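Local coordinates for protein processed glycerol phosphate lipoteichoic acid synthase 2 (Bacillus subtilis, PDB 2W8D) that belongs to the sulfatase family of the alkaline phosphatase clan and holds a magnesium ion in its C-terminal domain, at residues I47-K50 / E55-P58; N61-D66 / P291-A296; G214-G217 / V221-Y224. One frame throughout, in Å; residues are numbered along the deposited sequence.

Read together, the three contacts illustrate how contact chemistry follows depth in an alpha/beta fold. Contact 2 is buried and apolar: helix 58-65 rests on one phenylalanine of central strand 292-296, with no hydrogen bond across it. Contacts 1 and 3 lie nearer the surface: contact 1 closes a small hairpin by backbone amides and a water; contact 3 fastens a loop to the start of long helix 219-244 by a carboxylate. Contact 1 leads directly into the helix of contact 2, and the bonds D48 to H65 and E55 to N61 tie the two together. Contact 3 meets contact 1 by packing alone, where F216 approaches the Y49 hydroxyl; contacts 2 and 3 do not touch.

Contact 1. Residues I47-K50 / E55-P58; sequences IDYK and EVTP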
loop_
_atom_site.group_PDB
_atom_site.type_symbol
_atom_site.label_atom_id
_atom_site.label_comp_id
_atom_site.label_asym_id
_atom_site.label_seq_id
_atom_site.Cartn_x
_atom_site.Cartn_y
_atom_site.Cartn_z
ATOM N N ILE A 47 3.831 -13.795 7.034
ATOM C CA ILE A 47 4.979 -13.389 7.832
ATOM C C ILE A 47 5.146 -14.368 8.989
ATOM O O ILE A 47 4.207 -14.612 9.762
ATOM C CB ILE A 47 4.839 -11.929 8.318
ATOM C CG1 ILE A 47 4.770 -10.956 7.139
ATOM C CG2 ILE A 47 6.006 -11.534 9.195
ATOM C CD1 ILE A 47 5.886 -11.107 6.087
ATOM N N ASP A 48 6.308 -14.992 9.038
ATOM C CA ASP A 48 6.674 -16.001 10.041
ATOM C C ASP A 48 6.061 -17.340 9.834
ATOM O O ASP A 48 6.283 -18.227 10.642
ATOM C CB ASP A 48 6.464 -15.515 11.483
ATOM C CG ASP A 48 7.493 -14.464 11.876
ATOM O OD1 ASP A 48 8.576 -14.437 11.256
ATOM O OD2 ASP A 48 7.228 -13.645 12.769
ATOM N N TYR A 49 5.288 -17.496 8.761
ATOM C CA TYR A 49 4.696 -18.784 8.443
ATOM C C TYR A 49 5.776 -19.749 7.938
ATOM O O TYR A 49 6.733 -19.345 7.254
ATOM C CB TYR A 49 3.639 -18.629 7.373
ATOM C CG TYR A 49 2.605 -19.719 7.439
ATOM C CD1 TYR A 49 1.486 -19.593 8.268
ATOM C CD2 TYR A 49 2.765 -20.893 6.720
ATOM C CE1 TYR A 49 0.540 -20.614 8.367
ATOM C CE2 TYR A 49 1.828 -21.930 6.816
ATOM C CZ TYR A 49 0.723 -21.772 7.629
ATOM O OH TYR A 49 -0.191 -22.777 7.720
ATOM N N LYS A 50 5.611 -21.019 8.272
ATOM C CA LYS A 50 6.530 -22.052 7.794
ATOM C C LYS A 50 5.763 -23.230 7.232
ATOM O O LYS A 50 4.660 -23.528 7.675
ATOM C CB LYS A 50 7.457 -22.569 8.905
ATOM C CG LYS A 50 8.182 -21.519 9.670
ATOM C CD LYS A 50 9.189 -22.135 10.615
ATOM C CE LYS A 50 9.806 -21.034 11.466
ATOM N NZ LYS A 50 10.874 -21.484 12.415
ATOM N N GLU A 55 10.841 -21.475 6.221
ATOM C CA GLU A 55 10.136 -20.207 6.176
ATOM C C GLU A 55 9.731 -19.864 4.756
ATOM O O GLU A 55 10.454 -20.145 3.805
ATOM C CB GLU A 55 11.007 -19.116 6.755
ATOM C CG GLU A 55 11.344 -19.316 8.228
ATOM C CD GLU A 55 12.453 -18.401 8.685
ATOM O OE1 GLU A 55 12.329 -17.172 8.493
ATOM O OE2 GLU A 55 13.460 -18.918 9.230
ATOM N N VAL A 56 8.557 -19.258 4.620
ATOM C CA VAL A 56 8.011 -18.916 3.330
ATOM C C VAL A 56 8.616 -17.595 2.912
ATOM O O VAL A 56 9.049 -17.444 1.772
ATOM C CB VAL A 56 6.455 -18.791 3.359
ATOM C CG1 VAL A 56 5.945 -18.290 1.993
ATOM C CG2 VAL A 56 5.802 -20.119 3.731
ATOM N N THR A 57 8.639 -16.617 3.811
ATOM C CA THR A 57 9.233 -15.311 3.444
ATOM C C THR A 57 10.472 -14.903 4.315
ATOM O O THR A 57 10.418 -13.911 5.059
ATOM C CB THR A 57 8.153 -14.209 3.399
ATOM O OG1 THR A 57 7.491 -14.133 4.664
ATOM C CG2 THR A 57 7.091 -14.527 2.335
ATOM N N PRO A 58 11.584 -15.682 4.236
ATOM C CA PRO A 58 12.695 -15.438 5.175
ATOM C C PRO A 58 13.306 -14.024 5.143
ATOM O O PRO A 58 13.748 -13.528 6.192
ATOM C CB PRO A 58 13.773 -16.488 4.766
ATOM C CG PRO A 58 13.457 -16.845 3.325
ATOM C CD PRO A 58 11.883 -16.815 3.342
HETATM O O HOH W 1 7.491 -16.783 6.451
#
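I47 meets T57 by its far end, CD1 lying 3.7 Å from T57 OG1 while the two side chains cross at about a right angle. The hydroxyl is brought round by the T57 chi1 of 57°, which sets OG1 between the backbone N and the carbonyl carbon; N61 of the following helix gives it a weak hydrogen bond partner. Y49 is the polar centre. Its carbonyl oxygen accepts the amide of V56, with 3.2 Å between V56 N and Y49 O, and the donor is tilted 22° from the carbonyl plane. A water gives the same oxygen a second bond, 2.8 Å from Y49 O, and in turn accepts T57 N at 2.9 Å. The aromatic ring heads away from this centre, although V56 CG2 reaches its edge, and its hydroxyl bonds to V273 O. K50 then pairs with E55 as a non-hydrogen-bonded antiparallel pair in the small hairpin of strands 50-51 and 54-55. Their side chains run side by side, with K50 CE 4.0 Å from E55 CG. The charged ends do not join, and E55 OE1 bonds instead to N61. One carbonyl thus serves both a direct and a water-mediated link, so the chain just before helix 58-65 is held through its backbone, while K50 NZ and E55 OE2, 4.8 Å apart, probably add no more than a weak attraction at a distance.

Contact 2. Residues N61-D66 / P291-A296; sequences NKLAHD and PLFIHA
F293 carries its ring beside the backbone N, with CG anti to the carbonyl carbon (chi1 -65°), and this torsion sends the ring from the strand toward L63 and A64 of the helix. L63 has the same first torsion, chi1 -58°, which turns its branch beside its own backbone N; the bond from CA to CB already points at the strand, and it is CB, the base of the side chain and not its methyls, that touches the phenylalanine. L63 CB stands obliquely to the ring, 3.8 Å from F293 CE1, and about as near to CD1. A64 comes at the edge: its backbone N lies near the ring plane, 3.7 Å from F293 CE1, and its CA is in that plane. The methyl adds a further touch, A64 CB being 4.1 Å from F293 CE1. No hydrogen bond crosses between the segments, so one corner of one ring fits against a single turn of helix by van der Waals contact, with all three residues buried. Polar work is left to the flanks. D66, where the helix ends, forms a salt bridge with K303, and H295 bonds through NE2 to E68. The strand lies between 70-76 and 251-257 in the mixed sheet, antiparallel to both, and its side chains alternate. On the face met by helix 58-65, F293 stacks with Y71 and touches M255, which L63 also touches, while H295 stacks on Y248. I294 turns instead to T316, I317 and L320, so that helix 313-320 packs from the opposite face, giving the helix-sheet-helix layering of the alkaline phosphatase clan.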
loop_
_atom_site.group_PDB
_atom_site.type_symbol
_atom_site.label_atom_id
_atom_site.label_comp_id
_atom_site.label_asym_id
_atom_site.label_seq_id
_atom_site.Cartn_x
_atom_site.Cartn_y
_atom_site.Cartn_z
ATOM N N ASN A 61 10.678 -11.732 6.895
ATOM C CA ASN A 61 10.807 -12.096 8.319
ATOM C C ASN A 61 11.971 -11.421 9.029
ATOM O O ASN A 61 11.809 -10.926 10.142
ATOM C CB ASN A 61 10.913 -13.624 8.515
ATOM C CG ASN A 61 9.717 -14.348 7.971
ATOM O OD1 ASN A 61 8.701 -13.727 7.616
ATOM N ND2 ASN A 61 9.830 -15.660 7.866
ATOM N N LYS A 62 13.135 -11.388 8.396
ATOM C CA LYS A 62 14.293 -10.748 9.032
ATOM C C LYS A 62 13.995 -9.254 9.255
ATOM O O LYS A 62 14.229 -8.719 10.328
ATOM C CB LYS A 62 15.575 -10.950 8.214
ATOM C CG LYS A 62 16.833 -10.699 9.020
ATOM C CD LYS A 62 18.108 -10.729 8.172
ATOM C CE LYS A 62 18.201 -9.547 7.216
ATOM N NZ LYS A 62 19.612 -9.347 6.759
ATOM N N LEU A 63 13.427 -8.604 8.264
ATOM C CA LEU A 63 13.033 -7.197 8.409
ATOM C C LEU A 63 12.022 -7.001 9.531
ATOM O O LEU A 63 12.091 -6.024 10.276
ATOM C CB LEU A 63 12.417 -6.682 7.105
ATOM C CG LEU A 63 13.299 -6.772 5.866
ATOM C CD1 LEU A 63 12.566 -6.203 4.693
ATOM C CD2 LEU A 63 14.628 -6.016 6.093
ATOM N N ALA A 64 11.059 -7.919 9.596
ATOM C CA ALA A 64 10.065 -7.932 10.632
ATOM C C ALA A 64 10.696 -8.075 12.001
ATOM O O ALA A 64 10.154 -7.550 12.969
ATOM C CB ALA A 64 9.028 -9.050 10.381
ATOM N N HIS A 65 11.852 -8.745 12.085
ATOM C CA HIS A 65 12.457 -9.006 13.380
ATOM C C HIS A 65 13.699 -8.203 13.715
ATOM O O HIS A 65 14.223 -8.323 14.825
ATOM C CB HIS A 65 12.681 -10.512 13.585
ATOM C CG HIS A 65 11.400 -11.260 13.738
ATOM N ND1 HIS A 65 10.611 -11.148 14.862
ATOM C CD2 HIS A 65 10.728 -12.068 12.883
ATOM C CE1 HIS A 65 9.528 -11.888 14.710
ATOM N NE2 HIS A 65 9.577 -12.459 13.519
ATOM N N ASP A 66 14.135 -7.351 12.776
ATOM C CA ASP A 66 15.396 -6.617 12.958
ATOM C C ASP A 66 15.268 -5.453 13.933
ATOM O O ASP A 66 14.194 -5.134 14.402
ATOM C CB ASP A 66 16.032 -6.179 11.613
ATOM C CG ASP A 66 15.253 -5.078 10.903
ATOM O OD1 ASP A 66 14.479 -4.351 11.553
ATOM O OD2 ASP A 66 15.424 -4.927 9.675
ATOM N N PRO A 291 1.193 -6.755 5.180
ATOM C CA PRO A 291 2.389 -6.220 5.826
ATOM C C PRO A 291 2.735 -4.835 5.298
ATOM O O PRO A 291 2.393 -4.511 4.158
ATOM C CB PRO A 291 3.490 -7.231 5.486
ATOM C CG PRO A 291 2.998 -7.981 4.274
ATOM C CD PRO A 291 1.471 -7.821 4.205
ATOM N N LEU A 292 3.330 -4.015 6.167
ATOM C CA LEU A 292 3.837 -2.715 5.814
ATOM C C LEU A 292 5.203 -2.638 6.454
ATOM O O LEU A 292 5.324 -2.879 7.646
ATOM C CB LEU A 292 2.945 -1.595 6.344
ATOM C CG LEU A 292 3.604 -0.208 6.187
ATOM C CD1 LEU A 292 3.823 0.251 4.704
ATOM C CD2 LEU A 292 2.815 0.869 6.937
ATOM N N PHE A 293 6.218 -2.336 5.657
ATOM C CA PHE A 293 7.598 -2.186 6.145
ATOM C C PHE A 293 8.060 -0.784 5.748
ATOM O O PHE A 293 7.765 -0.346 4.639
ATOM C CB PHE A 293 8.545 -3.195 5.463
ATOM C CG PHE A 293 8.258 -4.620 5.786
ATOM C CD1 PHE A 293 8.873 -5.229 6.860
ATOM C CD2 PHE A 293 7.372 -5.370 5.009
ATOM C CE1 PHE A 293 8.606 -6.575 7.178
ATOM C CE2 PHE A 293 7.129 -6.701 5.310
ATOM C CZ PHE A 293 7.754 -7.301 6.409
ATOM N N ILE A 294 8.732 -0.077 6.657
ATOM C CA ILE A 294 9.364 1.189 6.326
ATOM C C ILE A 294 10.798 1.157 6.875
ATOM O O ILE A 294 10.996 1.092 8.091
ATOM C CB ILE A 294 8.648 2.419 6.953
ATOM C CG1 ILE A 294 7.223 2.578 6.458
ATOM C CG2 ILE A 294 9.407 3.677 6.656
ATOM C CD1 ILE A 294 6.477 3.629 7.225
ATOM N N HIS A 295 11.778 1.186 5.981
ATOM C CA HIS A 295 13.149 1.372 6.402
ATOM C C HIS A 295 13.569 2.751 5.944
ATOM O O HIS A 295 13.702 3.013 4.760
ATOM C CB HIS A 295 14.076 0.288 5.860
ATOM C CG HIS A 295 15.478 0.396 6.385
ATOM N ND1 HIS A 295 16.435 1.188 5.792
ATOM C CD2 HIS A 295 16.069 -0.151 7.477
ATOM C CE1 HIS A 295 17.558 1.128 6.490
ATOM N NE2 HIS A 295 17.361 0.319 7.517
ATOM N N ALA A 296 13.671 3.652 6.911
ATOM C CA ALA A 296 14.076 5.011 6.701
ATOM C C ALA A 296 15.483 5.034 7.229
ATOM O O ALA A 296 15.727 4.764 8.420
ATOM C CB ALA A 296 13.202 5.934 7.480
#

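Contact 3. Residues G214-G217 / V221-Y224; sequences GDFG and VDNY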
loop_
_atom_site.group_PDB
_atom_site.type_symbol
_atom_site.label_atom_id
_atom_site.label_comp_id
_atom_site.label_asym_id
_atom_site.label_seq_id
_atom_site.Cartn_x
_atom_site.Cartn_y
_atom_site.Cartn_z
ATOM N N GLY A 214 2.354 -26.106 -0.211
ATOM C CA GLY A 214 1.698 -26.594 0.996
ATOM C C GLY A 214 0.784 -27.748 0.622
ATOM O O GLY A 214 0.589 -28.023 -0.559
ATOM N N ASP A 215 0.215 -28.415 1.618
ATOM C CA ASP A 215 -0.669 -29.544 1.376
ATOM C C ASP A 215 -1.988 -29.283 2.102
ATOM O O ASP A 215 -2.228 -29.855 3.177
ATOM C CB ASP A 215 0.009 -30.835 1.874
ATOM C CG ASP A 215 -0.539 -32.114 1.209
ATOM O OD1 ASP A 215 -1.135 -32.032 0.114
ATOM O OD2 ASP A 215 -0.350 -33.224 1.784
ATOM N N PHE A 216 -2.829 -28.408 1.526
ATOM C CA PHE A 216 -4.099 -28.008 2.151
ATOM C C PHE A 216 -5.388 -28.356 1.373
ATOM O O PHE A 216 -6.477 -27.916 1.739
ATOM C CB PHE A 216 -4.058 -26.515 2.515
ATOM C CG PHE A 216 -2.837 -26.131 3.275
ATOM C CD1 PHE A 216 -2.708 -26.466 4.624
ATOM C CD2 PHE A 216 -1.784 -25.479 2.639
ATOM C CE1 PHE A 216 -1.553 -26.141 5.336
ATOM C CE2 PHE A 216 -0.634 -25.140 3.340
ATOM C CZ PHE A 216 -0.516 -25.477 4.690
ATOM N N GLY A 217 -5.264 -29.137 0.305
ATOM C CA GLY A 217 -6.424 -29.598 -0.460
ATOM C C GLY A 217 -6.981 -28.595 -1.449
ATOM O O GLY A 217 -8.164 -28.658 -1.808
ATOM N N VAL A 221 -4.317 -22.173 -3.000
ATOM C CA VAL A 221 -3.702 -21.958 -1.694
ATOM C C VAL A 221 -2.349 -22.669 -1.592
ATOM O O VAL A 221 -1.420 -22.104 -1.061
ATOM C CB VAL A 221 -4.611 -22.472 -0.549
ATOM C CG1 VAL A 221 -3.827 -22.576 0.788
ATOM C CG2 VAL A 221 -5.887 -21.614 -0.429
ATOM N N ASP A 222 -2.265 -23.901 -2.071
ATOM C CA ASP A 222 -0.994 -24.636 -2.140
ATOM C C ASP A 222 0.110 -23.869 -2.858
ATOM O O ASP A 222 1.243 -23.883 -2.395
ATOM C CB ASP A 222 -1.149 -26.016 -2.805
ATOM C CG ASP A 222 -1.941 -27.001 -1.945
ATOM O OD1 ASP A 222 -2.266 -26.684 -0.778
ATOM O OD2 ASP A 222 -2.247 -28.111 -2.441
ATOM N N ASN A 223 -0.231 -23.185 -3.957
ATOM C CA ASN A 223 0.767 -22.532 -4.822
ATOM C C ASN A 223 1.074 -21.112 -4.374
ATOM O O ASN A 223 2.089 -20.515 -4.765
ATOM C CB ASN A 223 0.298 -22.523 -6.277
ATOM C CG ASN A 223 0.302 -23.908 -6.894
ATOM O OD1 ASN A 223 0.914 -24.843 -6.377
ATOM N ND2 ASN A 223 -0.398 -24.049 -7.997
ATOM N N TYR A 224 0.184 -20.566 -3.556
ATOM C CA TYR A 224 0.417 -19.267 -2.965
ATOM C C TYR A 224 1.819 -19.211 -2.331
ATOM O O TYR A 224 2.538 -18.248 -2.524
ATOM C CB TYR A 224 -0.640 -19.011 -1.907
ATOM C CG TYR A 224 -0.619 -17.616 -1.355
ATOM C CD1 TYR A 224 -0.958 -16.508 -2.155
ATOM C CD2 TYR A 224 -0.258 -17.389 -0.031
ATOM C CE1 TYR A 224 -0.933 -15.217 -1.630
ATOM C CE2 TYR A 224 -0.239 -16.098 0.504
ATOM C CZ TYR A 224 -0.585 -15.022 -0.283
ATOM O OH TYR A 224 -0.583 -13.771 0.294
#
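D222 OD1 takes the backbone amide of F216, with 2.9 Å between F216 N and D222 OD1 and an N-H...O angle of 160°. The amide arrives on the syn side of the carboxylate, a little out of its plane. Chi1 of -69° puts D222 CG anti to its carbonyl carbon, which carries the group across to the loop. A second, weak bond runs in the same direction, G214 N giving its hydrogen to D222 O at 3.3 Å. The F216 ring flanks this polar join. It stands obliquely to the carboxylate, with planes 53° apart, and its CD2 is 4.0 Å from V221 CG1, the two side chains crossing at about a right angle. The ring also folds back close to G214, whose CA is 3.6 Å from F216 CE2. Beyond the segments, F225, K272 and V273 touch F216, placing its ring between helices 219-244 and 267-273. G214 O comes within 3.2 Å of D222 OD1, two acceptors that would repel each other. That cost is probably offset by the F216 amide and by the nearby N-terminal end of helix 219-244, which should help to stabilise a negative charge on D222.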